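Local coordinates for protein short-chain type dehydrogenase/reductase (Mycobacterium ulcerans, PDB 3SVT) that probably works as an NAD-dependent oxidoreductase of the short-chain dehydrogenase/reductase family, built on a Rossmann-type fold, at residues B[37-42]-B[66-71]. Numbering follows the deposited sequence.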
loop_
_atom_site.group_PDB
_atom_site.type_symbol
_atom_site.label_atom_id
_atom_site.label_comp_id
_atom_site.label_asym_id
_atom_site.label_seq_id
_atom_site.Cartn_x
_atom_site.Cartn_y
_atom_site.Cartn_z
ATOM N N SER B 37 -35.457 2.100 6.352
ATOM C CA SER B 37 -35.904 3.253 5.571
ATOM C C SER B 37 -34.750 3.799 4.740
ATOM O O SER B 37 -33.670 4.103 5.255
ATOM C CB SER B 37 -36.439 4.349 6.491
ATOM O OG SER B 37 -37.657 3.930 7.070
ATOM N N VAL B 38 -34.984 3.915 3.441
ATOM C CA VAL B 38 -33.989 4.400 2.533
ATOM C C VAL B 38 -34.533 5.602 1.744
ATOM O O VAL B 38 -35.682 5.588 1.304
ATOM C CB VAL B 38 -33.579 3.308 1.551
ATOM C CG1 VAL B 38 -32.478 3.836 0.598
ATOM C CG2 VAL B 38 -33.092 2.063 2.309
ATOM N N MET B 39 -33.699 6.627 1.586
ATOM C CA MET B 39 -33.875 7.638 0.556
ATOM C C MET B 39 -32.798 7.422 -0.506
ATOM O O MET B 39 -31.584 7.419 -0.194
ATOM C CB MET B 39 -33.750 9.055 1.120
ATOM C CG MET B 39 -34.186 10.130 0.125
ATOM S SD MET B 39 -33.955 11.822 0.712
ATOM C CE MET B 39 -35.414 11.985 1.749
ATOM N N ILE B 40 -33.243 7.205 -1.736
ATOM C CA ILE B 40 -32.363 7.166 -2.899
ATOM C C ILE B 40 -32.344 8.526 -3.598
ATOM O O ILE B 40 -33.386 9.124 -3.843
ATOM C CB ILE B 40 -32.748 6.090 -3.931
ATOM C CG1 ILE B 40 -34.234 6.203 -4.359
ATOM C CG2 ILE B 40 -32.445 4.697 -3.368
ATOM C CD1 ILE B 40 -34.627 5.230 -5.484
ATOM N N VAL B 41 -31.157 9.021 -3.904
ATOM C CA VAL B 41 -31.036 10.263 -4.636
ATOM C C VAL B 41 -30.226 9.990 -5.902
ATOM O O VAL B 41 -29.441 9.025 -5.964
ATOM C CB VAL B 41 -30.397 11.355 -3.780
ATOM C CG1 VAL B 41 -31.215 11.608 -2.519
ATOM C CG2 VAL B 41 -28.949 11.013 -3.429
ATOM N N GLY B 42 -30.446 10.828 -6.908
ATOM C CA GLY B 42 -29.777 10.732 -8.202
ATOM C C GLY B 42 -30.279 11.781 -9.180
ATOM O O GLY B 42 -31.198 12.555 -8.873
ATOM N N ARG B 66 -38.094 6.253 -0.331
ATOM C CA ARG B 66 -38.363 7.616 -0.795
ATOM C C ARG B 66 -37.316 8.009 -1.824
ATOM O O ARG B 66 -36.242 7.409 -1.874
ATOM C CB ARG B 66 -38.223 8.621 0.343
ATOM C CG ARG B 66 -39.272 8.559 1.388
ATOM C CD ARG B 66 -39.021 9.603 2.495
ATOM N NE ARG B 66 -39.026 10.983 2.004
ATOM C CZ ARG B 66 -39.107 12.064 2.773
ATOM N NH1 ARG B 66 -39.199 11.956 4.097
ATOM N NH2 ARG B 66 -39.102 13.268 2.214
ATOM N N TYR B 67 -37.599 9.046 -2.604
ATOM C CA TYR B 67 -36.592 9.623 -3.500
ATOM C C TYR B 67 -36.589 11.158 -3.492
ATOM O O TYR B 67 -37.588 11.782 -3.172
ATOM C CB TYR B 67 -36.757 9.099 -4.912
ATOM C CG TYR B 67 -37.858 9.766 -5.706
ATOM C CD1 TYR B 67 -37.561 10.705 -6.706
ATOM C CD2 TYR B 67 -39.191 9.462 -5.474
ATOM C CE1 TYR B 67 -38.562 11.304 -7.450
ATOM C CE2 TYR B 67 -40.196 10.065 -6.211
ATOM C CZ TYR B 67 -39.874 10.984 -7.188
ATOM O OH TYR B 67 -40.874 11.579 -7.910
ATOM N N GLU B 68 -35.429 11.734 -3.801
ATOM C CA GLU B 68 -35.276 13.161 -4.073
ATOM C C GLU B 68 -34.314 13.296 -5.258
ATOM O O GLU B 68 -33.176 12.870 -5.169
ATOM C CB GLU B 68 -34.687 13.909 -2.874
ATOM C CG GLU B 68 -35.517 13.904 -1.583
ATOM C CD GLU B 68 -36.765 14.761 -1.634
ATOM O OE1 GLU B 68 -37.170 15.185 -2.745
ATOM O OE2 GLU B 68 -37.364 14.989 -0.549
ATOM N N PRO B 69 -34.775 13.867 -6.383
ATOM C CA PRO B 69 -33.829 14.175 -7.468
ATOM C C PRO B 69 -32.777 15.168 -6.976
ATOM O O PRO B 69 -33.113 16.137 -6.299
ATOM C CB PRO B 69 -34.699 14.811 -8.551
ATOM C CG PRO B 69 -36.101 14.634 -8.119
ATOM C CD PRO B 69 -36.130 14.373 -6.659
ATOM N N THR B 70 -31.509 14.889 -7.277
ATOM C CA THR B 70 -30.380 15.615 -6.706
ATOM C C THR B 70 -29.217 15.545 -7.696
ATOM O O THR B 70 -28.817 14.458 -8.105
ATOM C CB THR B 70 -29.913 14.950 -5.405
ATOM O OG1 THR B 70 -30.945 14.983 -4.411
ATOM C CG2 THR B 70 -28.657 15.614 -4.854
ATOM N N ASP B 71 -28.694 16.696 -8.098
ATOM C CA ASP B 71 -27.455 16.739 -8.849
ATOM C C ASP B 71 -26.356 17.019 -7.835
ATOM O O ASP B 71 -26.194 18.153 -7.360
ATOM C CB ASP B 71 -27.483 17.821 -9.928
ATOM C CG ASP B 71 -26.127 17.999 -10.626
ATOM O OD1 ASP B 71 -25.091 17.517 -10.137
ATOM O OD2 ASP B 71 -26.096 18.639 -11.677
#
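M39 and I40 pair with R66 and Y67 as neighbouring parallel strands in the Rossmann-type sheet, the two strands of a beta-alpha-beta unit whose helix is 45-57. The ladder alternates: R66 N donates to V38 O (3.0 Å, nearly in line with the carbonyl), R66 O receives I40 N, and E68 N reaches I40 O weakly. Past P69, T70 N closes the row on G42 O at 2.8 Å, coming from above the carbonyl plane. G42 N is buried by the contact and has no partner in the model.

On one face of the sheet M39 reaches across to both R66 and E68. Its CG lies anti to the backbone N (chi1 -169°), and a bend at chi3 brings M39 CE over one face of the R66 guanidinium, 3.8 Å from R66 NE and displaced toward the rim. M39 SD rests 3.5 Å from E68 CG, while a long salt bridge links R66 NH2 to E68 OE2 at 3.7 Å. Further on, V41 CB packs 3.7 Å from T70 OG1. I40 CG1 meets Y67 CB on the opposite face.

Helix 75-89 packs against M39 and T70, with W88 in cation-pi contact with R66; helix 45-57 covers I40 and Y67, and strand 13-17 also pairs with 37-42.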